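Local coordinates for protein benzoylformate Decarboxylase (Polynucleobacter necessarius, PDB 4K9Q) that probably decarboxylates benzoylformate to benzaldehyde and carbon dioxide, using thiamine diphosphate and magnesium as cofactors, at residues Thr19-Pro24 / Ala52-Leu57; Ala48-Ile53 / Val65-His70; Asn77-Leu82 / Lys120-Trp125; Ala144-Met147 / Pro153-Leu156. One frame throughout, in Å; residues are numbered along the deposited sequence.

Interaction 1. Residues Thr19-Pro24 / Ala52-Leu57; sequences TVVGNP and AIADGL. With TPP (thiamine diphosphate), chain D.
Val-21 of strand 19-22 meets Ile-53 and Ala-54 of helix 47-61 where this helix lies on the parallel sheet of the N-terminal thiamine diphosphate-binding domain. Helix and strand run nearly antiparallel, at 153°, with axes 8.5 Å apart. Val-21 carries the middle of the contact by splitting its two methyls between two helix residues. Its CG1, trans to the backbone N (chi1 -171°), comes against Ile-53 CG2 at 4.0 Å, the two side chains crossing at about a right angle. The other branch, CG2, faces Ala-54 CB at 3.8 Å; alanine's short side chain lets the strand come close here, with the CA atoms of Val-21 and Ala-54 only 6.0 Å apart. One helical turn on from Ile-53, Leu-57 and Thr-19 meet tip to tip, methyl against methyl, with Leu-57 CD2 3.6 Å from Thr-19 CG2. The interface is wholly apolar, so shape and exclusion of water hold it together.

Past the strand's C-terminal end, Asn-23 and Pro-24 reach the cofactor. Asn-23 lies beside the aminopyrimidine, and Pro-24 O is 3.2 Å from CM4 of thiamine diphosphate. Ser-375, Gly-430 and Gly-460 of the second subunit hydrogen-bond the same molecule, which places it at a subunit interface. In the sheet, strand 19-22 runs between strands 40-43 and 66-69, while helix 47-61 has helix 403-417 beyond it, with Pro-405 touching Ile-53 and Leu-412 touching both Ile-53 and Leu-57.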
loop_
_atom_site.group_PDB
_atom_site.type_symbol
_atom_site.label_atom_id
_atom_site.label_comp_id
_atom_site.label_asym_id
_atom_site.label_seq_id
_atom_site.Cartn_x
_atom_site.Cartn_y
_atom_site.Cartn_z
ATOM N N THR A 19 18.485 25.036 -1.190
ATOM C CA THR A 19 19.398 24.097 -1.829
ATOM C C THR A 19 18.642 22.922 -2.427
ATOM O O THR A 19 17.805 22.312 -1.766
ATOM C CB THR A 19 20.470 23.566 -0.861
ATOM O OG1 THR A 19 21.198 24.672 -0.312
ATOM C CG2 THR A 19 21.447 22.648 -1.608
ATOM N N VAL A 20 18.958 22.610 -3.685
ATOM C CA VAL A 20 18.405 21.462 -4.379
ATOM C C VAL A 20 19.553 20.531 -4.762
ATOM O O VAL A 20 20.460 20.934 -5.491
ATOM C CB VAL A 20 17.675 21.886 -5.686
ATOM C CG1 VAL A 20 17.199 20.651 -6.448
ATOM C CG2 VAL A 20 16.505 22.845 -5.397
ATOM N N VAL A 21 19.541 19.299 -4.264
ATOM C CA VAL A 21 20.486 18.304 -4.756
ATOM C C VAL A 21 19.732 17.452 -5.775
ATOM O O VAL A 21 18.600 17.039 -5.532
ATOM C CB VAL A 21 21.034 17.409 -3.624
ATOM C CG1 VAL A 21 22.184 16.550 -4.152
ATOM C CG2 VAL A 21 21.489 18.255 -2.436
ATOM N N GLY A 22 20.318 17.209 -6.936
ATOM C CA GLY A 22 19.539 16.590 -7.994
ATOM C C GLY A 22 20.341 15.778 -8.990
ATOM O O GLY A 22 21.569 15.869 -9.074
ATOM N N ASN A 23 19.618 14.958 -9.730
ATOM C CA ASN A 23 20.105 14.401 -10.977
ATOM C C ASN A 23 18.956 14.606 -11.958
ATOM O O ASN A 23 17.855 14.069 -11.755
ATOM C CB ASN A 23 20.453 12.926 -10.812
ATOM C CG ASN A 23 20.907 12.294 -12.118
ATOM O OD1 ASN A 23 20.122 11.650 -12.816
ATOM N ND2 ASN A 23 22.180 12.481 -12.455
ATOM N N PRO A 24 19.173 15.436 -12.988
ATOM C CA PRO A 24 18.053 15.926 -13.796
ATOM C C PRO A 24 17.522 14.918 -14.822
ATOM O O PRO A 24 18.226 13.987 -15.209
ATOM C CB PRO A 24 18.655 17.146 -14.507
ATOM C CG PRO A 24 20.098 16.801 -14.658
ATOM C CD PRO A 24 20.455 16.045 -13.396
ATOM N N ALA A 52 21.777 10.954 -0.324
ATOM C CA ALA A 52 22.724 10.968 0.798
ATOM C C ALA A 52 23.442 12.320 0.979
ATOM O O ALA A 52 23.684 12.754 2.100
ATOM C CB ALA A 52 23.728 9.814 0.676
ATOM N N ILE A 53 23.791 12.972 -0.123
ATOM C CA ILE A 53 24.373 14.317 -0.068
ATOM C C ILE A 53 23.385 15.273 0.614
ATOM O O ILE A 53 23.744 16.036 1.525
ATOM C CB ILE A 53 24.725 14.809 -1.481
ATOM C CG1 ILE A 53 25.891 13.987 -2.041
ATOM C CG2 ILE A 53 25.093 16.296 -1.470
ATOM C CD1 ILE A 53 26.153 14.246 -3.531
ATOM N N ALA A 54 22.135 15.240 0.170
ATOM C CA ALA A 54 21.100 16.067 0.778
ATOM C C ALA A 54 20.930 15.761 2.273
ATOM O O ALA A 54 20.751 16.664 3.085
ATOM C CB ALA A 54 19.772 15.892 0.035
ATOM N N ASP A 55 20.995 14.482 2.625
ATOM C CA ASP A 55 20.860 14.029 4.008
ATOM C C ASP A 55 21.987 14.647 4.846
ATOM O O ASP A 55 21.735 15.318 5.849
ATOM C CB ASP A 55 20.905 12.493 4.041
ATOM C CG ASP A 55 20.467 11.905 5.373
ATOM O OD1 ASP A 55 20.433 12.630 6.381
ATOM O OD2 ASP A 55 20.176 10.684 5.410
ATOM N N GLY A 56 23.232 14.462 4.414
ATOM C CA GLY A 56 24.364 15.058 5.112
ATOM C C GLY A 56 24.226 16.569 5.279
ATOM O O GLY A 56 24.450 17.108 6.372
ATOM N N LEU A 57 23.863 17.268 4.201
ATOM C CA LEU A 57 23.669 18.713 4.274
ATOM C C LEU A 57 22.550 19.084 5.256
ATOM O O LEU A 57 22.726 19.958 6.107
ATOM C CB LEU A 57 23.376 19.287 2.891
ATOM C CG LEU A 57 23.222 20.807 2.826
ATOM C CD1 LEU A 57 24.468 21.492 3.398
ATOM C CD2 LEU A 57 22.979 21.236 1.384
HETATM N "N1'" TPP D . 18.179 9.158 -13.942
HETATM C "C2'" TPP D . 17.760 7.888 -14.306
HETATM C CM2 TPP D . 17.952 6.728 -13.374
HETATM N "N3'" TPP D . 17.143 7.668 -15.524
HETATM C "C4'" TPP D . 16.948 8.715 -16.390
HETATM N "N4'" TPP D . 16.339 8.499 -17.554
HETATM C "C5'" TPP D . 17.399 9.990 -16.048
HETATM C "C6'" TPP D . 18.003 10.222 -14.813
HETATM C "C7'" TPP D . 17.184 11.140 -16.997
HETATM N N3 TPP D . 17.992 11.156 -18.209
HETATM C C2 TPP D . 17.542 10.770 -19.462
HETATM S S1 TPP D . 18.638 10.923 -20.632
HETATM C C5 TPP D . 19.729 11.500 -19.588
HETATM C C4 TPP D . 19.273 11.603 -18.277
HETATM C CM4 TPP D . 20.075 12.105 -17.102
HETATM C C6 TPP D . 21.063 11.884 -20.163
HETATM C C7 TPP D . 21.851 10.746 -20.792
HETATM O O7 TPP D . 23.136 11.277 -21.016
HETATM P PA TPP D . 24.282 10.426 -21.757
HETATM O O1A TPP D . 24.246 9.015 -21.245
HETATM O O2A TPP D . 25.621 11.053 -21.532
HETATM O O3A TPP D . 23.790 10.352 -23.285
HETATM P PB TPP D . 23.760 11.526 -24.384
HETATM O O1B TPP D . 22.371 12.078 -24.373
HETATM O O2B TPP D . 24.073 10.863 -25.707
HETATM O O3B TPP D . 24.734 12.609 -24.046
#

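Interaction 2. Residues Ala48-Ile53 / Val65-His70; sequences ASVVAI and VIVNIH. With TPP (thiamine diphosphate), chain D.
Val-50 turns CG1 trans to its backbone N (chi1 171°), and Val-67 is rotated in the same sense, which brings their two CG1 methyls to 3.7 Å. Ile-69 does it differently: with chi1 at 60° its longer CG1 branch is wedged between the backbone N and the carbonyl carbon, leaving CG2 to face Val-50 CG1 at 3.8 Å. Val-50 CG1 thus sits against two strand residues at once. This is the second half of a beta-alpha-beta crossover in the N-terminal domain: strand 40-43 leads into helix 47-61, which passes over strand 19-22 and delivers the chain to strand 66-69. The return is almost exactly antiparallel, 171° between helix and strand, with axes 8.6 Å apart.

Val-51 adds the third contact, its CG2 lying 4.1 Å from Val-67 CG1, so that Val-67 is met by two successive residues of the helix. Ala-54, a turn further along, packs on Val-67 as well. All four principal residues are buried, and their branched aliphatic ends make a purely hydrophobic seam. On the sheet's other side Asn-68 gives its ND2 to Thr-95 OG1, which also bonds Val-67 O and so ties this strand to strand 93-98.

Beyond the strand the chain arrives at thiamine diphosphate. Glu-28 OE1 bonds ND1 of His-70 and restricts the turning of the imidazole, with the cofactor's bridging carbon C7' lying over one of its faces; His-70 CD2 stands 3.3 Å from C4' of the aminopyrimidine.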
loop_
_atom_site.group_PDB
_atom_site.type_symbol
_atom_site.label_atom_id
_atom_site.label_comp_id
_atom_site.label_asym_id
_atom_site.label_seq_id
_atom_site.Cartn_x
_atom_site.Cartn_y
_atom_site.Cartn_z
ATOM N N ALA A 48 21.247 7.538 -5.482
ATOM C CA ALA A 48 21.609 7.199 -4.111
ATOM C C ALA A 48 22.499 8.314 -3.556
ATOM O O ALA A 48 22.336 8.738 -2.409
ATOM C CB ALA A 48 22.321 5.845 -4.046
ATOM N N SER A 49 23.439 8.798 -4.374
ATOM C CA SER A 49 24.317 9.880 -3.925
ATOM C C SER A 49 23.531 11.177 -3.729
ATOM O O SER A 49 23.776 11.912 -2.776
ATOM C CB SER A 49 25.485 10.092 -4.891
ATOM O OG SER A 49 26.460 9.066 -4.726
ATOM N N VAL A 50 22.591 11.456 -4.629
ATOM C CA VAL A 50 21.751 12.651 -4.509
ATOM C C VAL A 50 21.093 12.732 -3.125
ATOM O O VAL A 50 21.201 13.741 -2.422
ATOM C CB VAL A 50 20.653 12.667 -5.581
ATOM C CG1 VAL A 50 19.662 13.797 -5.307
ATOM C CG2 VAL A 50 21.274 12.807 -6.988
ATOM N N VAL A 51 20.433 11.650 -2.730
ATOM C CA VAL A 51 19.718 11.628 -1.459
ATOM C C VAL A 51 20.688 11.714 -0.276
ATOM O O VAL A 51 20.460 12.477 0.665
ATOM C CB VAL A 51 18.820 10.389 -1.359
ATOM C CG1 VAL A 51 18.241 10.242 0.062
ATOM C CG2 VAL A 51 17.687 10.504 -2.377
ATOM N N ALA A 52 21.777 10.954 -0.324
ATOM C CA ALA A 52 22.724 10.968 0.798
ATOM C C ALA A 52 23.442 12.320 0.979
ATOM O O ALA A 52 23.684 12.754 2.100
ATOM C CB ALA A 52 23.728 9.814 0.676
ATOM N N ILE A 53 23.791 12.972 -0.123
ATOM C CA ILE A 53 24.373 14.317 -0.068
ATOM C C ILE A 53 23.385 15.273 0.614
ATOM O O ILE A 53 23.744 16.036 1.525
ATOM C CB ILE A 53 24.725 14.809 -1.481
ATOM C CG1 ILE A 53 25.891 13.987 -2.041
ATOM C CG2 ILE A 53 25.093 16.296 -1.470
ATOM C CD1 ILE A 53 26.153 14.246 -3.531
ATOM N N VAL A 65 16.428 20.017 2.993
ATOM C CA VAL A 65 17.085 20.220 1.717
ATOM C C VAL A 65 16.166 19.552 0.695
ATOM O O VAL A 65 15.525 18.549 1.004
ATOM C CB VAL A 65 18.482 19.566 1.695
ATOM C CG1 VAL A 65 19.063 19.606 0.273
ATOM C CG2 VAL A 65 19.416 20.267 2.691
ATOM N N ILE A 66 16.058 20.123 -0.500
ATOM C CA ILE A 66 15.246 19.519 -1.548
ATOM C C ILE A 66 16.073 18.549 -2.383
ATOM O O ILE A 66 17.197 18.860 -2.780
ATOM C CB ILE A 66 14.634 20.579 -2.470
ATOM C CG1 ILE A 66 13.609 21.410 -1.691
ATOM C CG2 ILE A 66 13.978 19.918 -3.670
ATOM C CD1 ILE A 66 13.098 22.578 -2.465
ATOM N N VAL A 67 15.517 17.365 -2.610
ATOM C CA VAL A 67 16.053 16.400 -3.553
ATOM C C VAL A 67 15.165 16.487 -4.799
ATOM O O VAL A 67 13.945 16.514 -4.695
ATOM C CB VAL A 67 16.014 14.970 -2.954
ATOM C CG1 VAL A 67 16.178 13.906 -4.042
ATOM C CG2 VAL A 67 17.092 14.816 -1.878
ATOM N N ASN A 68 15.769 16.568 -5.978
ATOM C CA ASN A 68 14.998 16.595 -7.220
ATOM C C ASN A 68 15.533 15.497 -8.127
ATOM O O ASN A 68 16.667 15.578 -8.608
ATOM C CB ASN A 68 15.104 17.967 -7.895
ATOM C CG ASN A 68 14.184 18.108 -9.101
ATOM O OD1 ASN A 68 14.634 18.460 -10.195
ATOM N ND2 ASN A 68 12.890 17.852 -8.905
ATOM N N ILE A 69 14.726 14.460 -8.333
ATOM C CA ILE A 69 15.151 13.324 -9.137
ATOM C C ILE A 69 14.113 12.959 -10.190
ATOM O O ILE A 69 13.015 13.527 -10.223
ATOM C CB ILE A 69 15.529 12.120 -8.255
ATOM C CG1 ILE A 69 14.337 11.674 -7.397
ATOM C CG2 ILE A 69 16.741 12.461 -7.377
ATOM C CD1 ILE A 69 14.727 10.649 -6.329
ATOM N N HIS A 70 14.473 12.018 -11.053
ATOM C CA HIS A 70 13.739 11.821 -12.295
ATOM C C HIS A 70 12.727 10.692 -12.202
ATOM O O HIS A 70 13.072 9.530 -12.373
ATOM C CB HIS A 70 14.709 11.526 -13.434
ATOM C CG HIS A 70 14.037 11.290 -14.753
ATOM N ND1 HIS A 70 13.201 12.215 -15.342
ATOM C CD2 HIS A 70 14.086 10.233 -15.598
ATOM C CE1 HIS A 70 12.770 11.741 -16.498
ATOM N NE2 HIS A 70 13.302 10.544 -16.681
HETATM N "N1'" TPP D . 18.179 9.158 -13.942
HETATM C "C2'" TPP D . 17.760 7.888 -14.306
HETATM C CM2 TPP D . 17.952 6.728 -13.374
HETATM N "N3'" TPP D . 17.143 7.668 -15.524
HETATM C "C4'" TPP D . 16.948 8.715 -16.390
HETATM N "N4'" TPP D . 16.339 8.499 -17.554
HETATM C "C5'" TPP D . 17.399 9.990 -16.048
HETATM C "C6'" TPP D . 18.003 10.222 -14.813
HETATM C "C7'" TPP D . 17.184 11.140 -16.997
HETATM N N3 TPP D . 17.992 11.156 -18.209
HETATM C C2 TPP D . 17.542 10.770 -19.462
HETATM S S1 TPP D . 18.638 10.923 -20.632
HETATM C C5 TPP D . 19.729 11.500 -19.588
HETATM C C4 TPP D . 19.273 11.603 -18.277
HETATM C CM4 TPP D . 20.075 12.105 -17.102
HETATM C C6 TPP D . 21.063 11.884 -20.163
HETATM C C7 TPP D . 21.851 10.746 -20.792
HETATM O O7 TPP D . 23.136 11.277 -21.016
HETATM P PA TPP D . 24.282 10.426 -21.757
HETATM O O1A TPP D . 24.246 9.015 -21.245
HETATM O O2A TPP D . 25.621 11.053 -21.532
HETATM O O3A TPP D . 23.790 10.352 -23.285
HETATM P PB TPP D . 23.760 11.526 -24.384
HETATM O O1B TPP D . 22.371 12.078 -24.373
HETATM O O2B TPP D . 24.073 10.863 -25.707
HETATM O O3B TPP D . 24.734 12.609 -24.046
#

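Interaction 3. Residues Asn77-Leu82 / Lys120-Trp125; sequences NAMGCL and KPWVKW
Met-79 and Leu-82, one turn apart on helix 79-88, meet Trp-122 and Val-123 of the loop that leads to strand 126-127. The methyl CE of Met-79 comes up obliquely to the indole, 4.0 Å from Trp-122 CD1; the thioether chain is bent twice, at chi2 -58° and chi3 -52°, and this folding swings CE round to the ring. Leu-82 works with its branched end: Leu-82 CD2 lies 3.9 Å from Val-123 CG1. The branch carbon Leu-82 CG sits 3.8 Å from the carbonyl oxygen Trp-122 O.

In the next shell, Pro-121 CG rests 3.6 Å above the plane of the Trp-122 ring, toward its rim; the peptide bond before Pro-121 is cis. Pro-119 and Pro-153 also touch Leu-82. Other subunits close in as well: Met-118 of the second subunit packs on Trp-122, and, further out, Lys-120 NZ forms a salt bridge with Glu-114 of the third subunit.

Across the contact the chemistry is apolar apart from Trp-122 O, which is buried beneath Leu-82 and finds no hydrogen-bond partner in the model, probably a modest energetic cost set against the hydrophobic packing.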
loop_
_atom_site.group_PDB
_atom_site.type_symbol
_atom_site.label_atom_id
_atom_site.label_comp_id
_atom_site.label_asym_id
_atom_site.label_seq_id
_atom_site.Cartn_x
_atom_site.Cartn_y
_atom_site.Cartn_z
ATOM N N ASN A 77 16.332 4.297 -7.908
ATOM C CA ASN A 77 17.762 4.269 -7.592
ATOM C C ASN A 77 18.057 4.831 -6.204
ATOM O O ASN A 77 19.087 4.502 -5.590
ATOM C CB ASN A 77 18.566 5.045 -8.638
ATOM C CG ASN A 77 18.769 4.261 -9.922
ATOM O OD1 ASN A 77 18.458 3.069 -9.990
ATOM N ND2 ASN A 77 19.302 4.922 -10.945
ATOM N N ALA A 78 17.173 5.710 -5.730
ATOM C CA ALA A 78 17.368 6.382 -4.448
ATOM C C ALA A 78 16.803 5.663 -3.216
ATOM O O ALA A 78 16.999 6.141 -2.099
ATOM C CB ALA A 78 16.790 7.798 -4.510
ATOM N N MET A 79 16.089 4.555 -3.395
ATOM C CA MET A 79 15.289 4.018 -2.284
ATOM C C MET A 79 16.089 3.529 -1.065
ATOM O O MET A 79 15.593 3.588 0.075
ATOM C CB MET A 79 14.300 2.937 -2.756
ATOM C CG MET A 79 13.062 3.488 -3.430
ATOM S SD MET A 79 12.114 4.620 -2.390
ATOM C CE MET A 79 11.896 3.676 -0.883
ATOM N N GLY A 80 17.302 3.026 -1.293
ATOM C CA GLY A 80 18.142 2.581 -0.190
ATOM C C GLY A 80 18.564 3.761 0.678
ATOM O O GLY A 80 18.473 3.728 1.907
ATOM N N CYS A 81 19.020 4.829 0.046
ATOM C CA CYS A 81 19.383 6.008 0.810
ATOM C C CYS A 81 18.161 6.725 1.402
ATOM O O CYS A 81 18.275 7.390 2.418
ATOM C CB CYS A 81 20.280 6.937 -0.006
ATOM S SG CYS A 81 21.969 6.273 -0.066
ATOM N N LEU A 82 16.994 6.565 0.793
ATOM C CA LEU A 82 15.790 7.153 1.365
ATOM C C LEU A 82 15.405 6.409 2.658
ATOM O O LEU A 82 15.078 7.028 3.660
ATOM C CB LEU A 82 14.652 7.143 0.346
ATOM C CG LEU A 82 13.337 7.750 0.842
ATOM C CD1 LEU A 82 13.567 9.136 1.417
ATOM C CD2 LEU A 82 12.341 7.808 -0.314
ATOM N N LYS A 120 6.851 4.239 -0.103
ATOM C CA LYS A 120 6.387 3.554 1.105
ATOM C C LYS A 120 7.200 2.263 1.303
ATOM O O LYS A 120 7.481 1.544 0.335
ATOM C CB LYS A 120 4.892 3.220 0.993
ATOM C CG LYS A 120 3.963 4.443 0.943
ATOM C CD LYS A 120 2.507 3.989 0.817
ATOM C CE LYS A 120 1.543 5.169 0.736
ATOM N NZ LYS A 120 1.284 5.764 2.077
ATOM N N PRO A 121 7.540 1.928 2.557
ATOM C CA PRO A 121 7.114 2.563 3.810
ATOM C C PRO A 121 8.134 3.558 4.360
ATOM O O PRO A 121 8.235 3.699 5.580
ATOM C CB PRO A 121 7.044 1.367 4.763
ATOM C CG PRO A 121 8.202 0.507 4.304
ATOM C CD PRO A 121 8.237 0.651 2.800
ATOM N N TRP A 122 8.877 4.234 3.493
ATOM C CA TRP A 122 10.024 5.011 3.957
ATOM C C TRP A 122 9.902 6.528 3.834
ATOM O O TRP A 122 10.905 7.230 3.716
ATOM C CB TRP A 122 11.296 4.502 3.287
ATOM C CG TRP A 122 11.525 3.050 3.600
ATOM C CD1 TRP A 122 11.415 1.993 2.743
ATOM C CD2 TRP A 122 11.871 2.501 4.876
ATOM N NE1 TRP A 122 11.692 0.818 3.405
ATOM C CE2 TRP A 122 11.969 1.104 4.717
ATOM C CE3 TRP A 122 12.105 3.059 6.137
ATOM C CZ2 TRP A 122 12.314 0.251 5.772
ATOM C CZ3 TRP A 122 12.436 2.215 7.188
ATOM C CH2 TRP A 122 12.544 0.827 6.995
ATOM N N VAL A 123 8.670 7.026 3.900
ATOM C CA VAL A 123 8.420 8.463 3.989
ATOM C C VAL A 123 7.292 8.739 4.986
ATOM O O VAL A 123 6.443 7.883 5.241
ATOM C CB VAL A 123 8.077 9.095 2.620
ATOM C CG1 VAL A 123 9.307 9.109 1.724
ATOM C CG2 VAL A 123 6.931 8.353 1.937
ATOM N N LYS A 124 7.290 9.939 5.552
ATOM C CA LYS A 124 6.223 10.331 6.474
ATOM C C LYS A 124 4.923 10.652 5.732
ATOM O O LYS A 124 3.824 10.584 6.307
ATOM C CB LYS A 124 6.658 11.535 7.308
ATOM C CG LYS A 124 7.818 11.241 8.254
ATOM C CD LYS A 124 8.153 12.457 9.096
ATOM C CE LYS A 124 7.000 12.837 10.030
ATOM N NZ LYS A 124 7.405 13.927 10.956
ATOM N N TRP A 125 5.060 10.984 4.453
ATOM C CA TRP A 125 3.950 11.421 3.623
ATOM C C TRP A 125 4.395 11.334 2.173
ATOM O O TRP A 125 5.548 11.637 1.852
ATOM C CB TRP A 125 3.567 12.863 3.962
ATOM C CG TRP A 125 2.353 13.401 3.213
ATOM C CD1 TRP A 125 1.111 12.837 3.134
ATOM C CD2 TRP A 125 2.281 14.632 2.475
ATOM N NE1 TRP A 125 0.275 13.634 2.377
ATOM C CE2 TRP A 125 0.967 14.742 1.967
ATOM C CE3 TRP A 125 3.205 15.641 2.186
ATOM C CZ2 TRP A 125 0.554 15.820 1.181
ATOM C CZ3 TRP A 125 2.794 16.715 1.415
ATOM C CH2 TRP A 125 1.477 16.798 0.923
#

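Interaction 4. Residues Ala144-Met147 / Pro153-Leu156; sequences ATAM and PVFL
Val-154 docks on Thr-145 and Ala-146 within the beta-alpha-beta unit formed by strand 126-127, helix 135-147 and strand 154-159, just where the helix ends and the chain turns back into the sheet. One methyl does nearly all the work. Val-154 CG1, trans to the carbonyl carbon (chi1 -63°), reaches to 3.8 Å from Thr-145 CG2 and 4.1 Å from Ala-146 CB, and it also lies 4.0 Å from the backbone Ala-146 N. It therefore fits against two consecutive residues of the last helical turn.

Thr-145 divides its branches by character. Its methyl faces the valine, whereas OG1 hydrogen-bonds Arg-141 O one turn back in the same helix, so the hydroxyl is satisfied locally and the surface offered to the strand is apolar. Thr-145 O accepts a bond from Lys-124 NZ, linking the helix end to the chain that runs into strand 126-127.

Val-154 bonds through its backbone to Leu-92 and Ile-94, and Phe-155 to Trp-125 on the opposite side, so strand 154-159 is inserted between strands 93-98 and 126-127. A helix packed by small side chains on the strand that follows it, with both strands parallel and adjacent, is the classic beta-alpha-beta crossover of alpha/beta folds.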
loop_
_atom_site.group_PDB
_atom_site.type_symbol
_atom_site.label_atom_id
_atom_site.label_comp_id
_atom_site.label_asym_id
_atom_site.label_seq_id
_atom_site.Cartn_x
_atom_site.Cartn_y
_atom_site.Cartn_z
ATOM N N ALA A 144 6.018 21.110 6.534
ATOM C CA ALA A 144 5.393 20.959 7.849
ATOM C C ALA A 144 5.475 19.523 8.334
ATOM O O ALA A 144 5.815 19.263 9.488
ATOM C CB ALA A 144 3.950 21.411 7.806
ATOM N N THR A 145 5.167 18.585 7.447
ATOM C CA THR A 145 5.183 17.171 7.818
ATOM C C THR A 145 6.594 16.716 8.176
ATOM O O THR A 145 6.809 16.006 9.165
ATOM C CB THR A 145 4.630 16.301 6.691
ATOM O OG1 THR A 145 3.287 16.713 6.385
ATOM C CG2 THR A 145 4.649 14.829 7.096
ATOM N N ALA A 146 7.563 17.133 7.373
ATOM C CA ALA A 146 8.948 16.721 7.572
ATOM C C ALA A 146 9.547 17.283 8.860
ATOM O O ALA A 146 10.326 16.605 9.532
ATOM C CB ALA A 146 9.804 17.138 6.370
ATOM N N MET A 147 9.187 18.522 9.198
ATOM C CA MET A 147 9.854 19.247 10.274
ATOM C C MET A 147 9.284 19.021 11.679
ATOM O O MET A 147 9.945 19.328 12.679
ATOM C CB MET A 147 9.900 20.737 9.944
ATOM C CG MET A 147 10.934 21.039 8.845
ATOM S SD MET A 147 12.626 20.768 9.393
ATOM C CE MET A 147 12.933 22.293 10.285
ATOM N N PRO A 153 11.731 12.209 6.084
ATOM C CA PRO A 153 11.547 12.619 4.691
ATOM C C PRO A 153 10.112 12.472 4.202
ATOM O O PRO A 153 9.347 11.640 4.700
ATOM C CB PRO A 153 12.470 11.660 3.920
ATOM C CG PRO A 153 12.502 10.434 4.762
ATOM C CD PRO A 153 12.447 10.923 6.196
ATOM N N VAL A 154 9.765 13.296 3.224
ATOM C CA VAL A 154 8.462 13.249 2.566
ATOM C C VAL A 154 8.678 13.245 1.049
ATOM O O VAL A 154 9.766 13.584 0.565
ATOM C CB VAL A 154 7.592 14.456 2.959
ATOM C CG1 VAL A 154 7.296 14.447 4.451
ATOM C CG2 VAL A 154 8.294 15.751 2.577
ATOM N N PHE A 155 7.651 12.845 0.299
ATOM C CA PHE A 155 7.794 12.707 -1.149
ATOM C C PHE A 155 6.667 13.404 -1.899
ATOM O O PHE A 155 5.487 13.184 -1.600
ATOM C CB PHE A 155 7.826 11.230 -1.556
ATOM C CG PHE A 155 7.793 11.017 -3.046
ATOM C CD1 PHE A 155 8.892 11.353 -3.826
ATOM C CD2 PHE A 155 6.665 10.506 -3.672
ATOM C CE1 PHE A 155 8.876 11.169 -5.208
ATOM C CE2 PHE A 155 6.648 10.315 -5.062
ATOM C CZ PHE A 155 7.749 10.662 -5.825
ATOM N N LEU A 156 7.039 14.245 -2.870
ATOM C CA LEU A 156 6.073 14.857 -3.791
ATOM C C LEU A 156 6.367 14.440 -5.228
ATOM O O LEU A 156 7.513 14.530 -5.683
ATOM C CB LEU A 156 6.147 16.387 -3.717
ATOM C CG LEU A 156 5.790 17.057 -2.390
ATOM C CD1 LEU A 156 6.008 18.560 -2.502
ATOM C CD2 LEU A 156 4.349 16.740 -2.019
#

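From the N terminus, interaction 1 closes a loop from strand 19-22 to helix 47-61, and interaction 2 closes a shorter one from this helix to strand 66-69. The two loops overlap without nesting, sharing Ala-52 and Ile-53, and the strands are sheet neighbours, joined through Val-21 N and Ile-66 O. Interactions 3 and 4 follow in series. Interaction 3 bridges from helix 79-88 to the loop before strand 126-127, and interaction 4 is a tight closure of helix 135-147 on strand 154-159. Val-51 against Ala-78 joins interactions 2 and 3; Lys-124, reaching Pro-153 and Thr-145, joins 3 and 4. Interactions 1, 2 and 4 pack helices on one sheet.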